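Local coordinates for aluminum resistance protein (Clostridium novyi, PDB 3I16), which binds pyridoxal phosphate and is probably a carbon-sulfur lyase of the methionine gamma-lyase family, thought to be involved in aluminum resistance, at residues Tyr13-Arg18 against Ala421-Val426. Numbering follows the deposited sequence. Where two conformers were deposited one is given.
Sequences YNINDR and ALSRIV
Asn16 reaches across to Val426 with its amide nitrogen: Asn16 ND2 donates to Val426 O at 2.9 Å, arriving on a lone pair in the carbonyl plane, with an N-H...O angle of 151°. The bond is the one direct hydrogen bond between 13-18 and 421-426. The same ND2 gives its other proton to a water at 2.8 Å, and that water donates to Asn14 O and, weakly, to Ser423 O, so both amide protons are spoken for. Asn16 is also the N-cap of helix 17-54. Its CG sits between the backbone N and the carbonyl carbon (chi1 59°), and OD1 accepts from Val19 N while ND2 faces the other segment. One amide thus caps the start of a helix and holds the C-terminal chain at Val426.

Beside it, Ser423 sets OG against CA and the side-chain base of Ile15, 3.3 Å from Ile15 CA and 3.6 Å from Ile15 CG1. These are van der Waals contacts; the hydroxyl's hydrogen bond is to Leu419 O, one turn back. Farther along, the extended side chain of Arg18 crosses that of Val426 at about a right angle, Arg18 CD resting 3.8 Å from Val426 CG1.

Far from the cofactor pocket, the contact joins the N-terminal region to the C-terminal end of the chain: the turn between helices 4-11 and 17-54 lies against the C-terminal part of helix 411-425, whose Ala421 and Arg424 pack on helix 342-354.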
# COMPACT_ATOMS: atom_id res chain seq x y z
N TYR B 13 -10.65 -1.17 35.65
CA TYR B 13 -9.21 -0.99 35.44
C TYR B 13 -8.45 -0.76 36.76
O TYR B 13 -7.30 -0.38 36.74
CB TYR B 13 -8.96 0.23 34.54
CG TYR B 13 -9.23 -0.02 33.08
CD1 TYR B 13 -10.51 0.04 32.57
CD2 TYR B 13 -8.18 -0.31 32.22
CE1 TYR B 13 -10.75 -0.19 31.21
CE2 TYR B 13 -8.40 -0.54 30.88
CZ TYR B 13 -9.67 -0.48 30.38
OH TYR B 13 -9.86 -0.71 29.03
N ASN B 14 -9.12 -1.00 37.89
CA ASN B 14 -8.57 -0.80 39.23
C ASN B 14 -8.21 0.67 39.49
O ASN B 14 -7.27 0.98 40.25
CB ASN B 14 -7.41 -1.77 39.53
CG ASN B 14 -7.88 -3.22 39.64
OD1 ASN B 14 -9.05 -3.49 39.93
ND2 ASN B 14 -6.96 -4.15 39.42
N ILE B 15 -8.98 1.57 38.87
CA ILE B 15 -8.83 3.01 39.09
C ILE B 15 -9.64 3.27 40.34
O ILE B 15 -10.82 2.93 40.41
CB ILE B 15 -9.34 3.83 37.91
CG1 ILE B 15 -8.33 3.69 36.75
CG2 ILE B 15 -9.47 5.30 38.31
CD1 ILE B 15 -8.83 4.15 35.39
N ASN B 16 -9.01 3.87 41.34
CA ASN B 16 -9.63 4.01 42.65
C ASN B 16 -10.22 5.41 42.86
O ASN B 16 -9.98 6.33 42.07
CB ASN B 16 -8.60 3.66 43.73
CG ASN B 16 -7.35 4.53 43.65
OD1 ASN B 16 -7.42 5.70 43.99
ND2 ASN B 16 -6.23 3.98 43.14
N ASP B 17 -11.01 5.56 43.91
CA ASP B 17 -11.66 6.85 44.18
C ASP B 17 -10.68 7.99 44.45
O ASP B 17 -10.96 9.11 44.11
CB ASP B 17 -12.61 6.72 45.37
CG ASP B 17 -13.81 5.87 45.07
OD1 ASP B 17 -14.20 5.79 43.87
OD2 ASP B 17 -14.36 5.28 46.02
N ARG B 18 -9.55 7.69 45.08
CA ARG B 18 -8.56 8.75 45.34
C ARG B 18 -8.06 9.34 44.03
O ARG B 18 -7.94 10.56 43.90
CB ARG B 18 -7.40 8.18 46.16
CG ARG B 18 -6.25 9.13 46.46
CD ARG B 18 -5.33 8.45 47.52
NE ARG B 18 -4.45 9.41 48.17
CZ ARG B 18 -3.76 9.18 49.30
NH1 ARG B 18 -3.82 8.02 49.94
NH2 ARG B 18 -3.02 10.15 49.81
N ALA B 421 -2.25 4.70 34.90
CA ALA B 421 -0.88 4.77 35.38
C ALA B 421 -0.78 5.28 36.82
O ALA B 421 -0.14 4.65 37.67
CB ALA B 421 -0.03 5.64 34.43
N LEU B 422 -1.45 6.38 37.12
CA LEU B 422 -1.42 6.91 38.47
C LEU B 422 -2.01 5.94 39.47
O LEU B 422 -1.53 5.85 40.61
CB LEU B 422 -2.12 8.28 38.56
CG LEU B 422 -2.10 8.98 39.93
CD1 LEU B 422 -0.69 9.23 40.41
CD2 LEU B 422 -2.89 10.31 39.88
N SER B 423 -3.06 5.22 39.07
CA SER B 423 -3.70 4.26 40.00
C SER B 423 -2.74 3.14 40.41
O SER B 423 -2.92 2.55 41.48
CB SER B 423 -5.00 3.70 39.43
OG SER B 423 -5.99 4.74 39.30
N ARG B 424 -1.76 2.82 39.58
CA ARG B 424 -0.74 1.83 39.98
C ARG B 424 0.14 2.34 41.11
O ARG B 424 0.65 1.54 41.88
CB ARG B 424 0.20 1.45 38.85
CG ARG B 424 -0.41 0.62 37.77
CD ARG B 424 0.57 0.48 36.62
NE ARG B 424 1.64 -0.51 36.77
CZ ARG B 424 1.69 -1.71 36.15
NH1 ARG B 424 0.70 -2.13 35.37
NH2 ARG B 424 2.74 -2.50 36.32
N ILE B 425 0.32 3.65 41.24
CA ILE B 425 1.22 4.19 42.28
C ILE B 425 0.52 4.96 43.41
O ILE B 425 1.13 5.20 44.45
CB ILE B 425 2.39 5.01 41.63
CG1 ILE B 425 1.95 6.34 41.03
CG2 ILE B 425 3.06 4.22 40.51
CD1 ILE B 425 3.08 7.02 40.28
N VAL B 426 -0.74 5.35 43.23
CA VAL B 426 -1.49 6.07 44.27
C VAL B 426 -2.81 5.33 44.50
O VAL B 426 -3.52 5.01 43.54
CB VAL B 426 -1.72 7.54 43.88
CG1 VAL B 426 -2.66 8.23 44.88
CG2 VAL B 426 -0.39 8.27 43.79
O HOH W 1 -5.96 1.30 42.50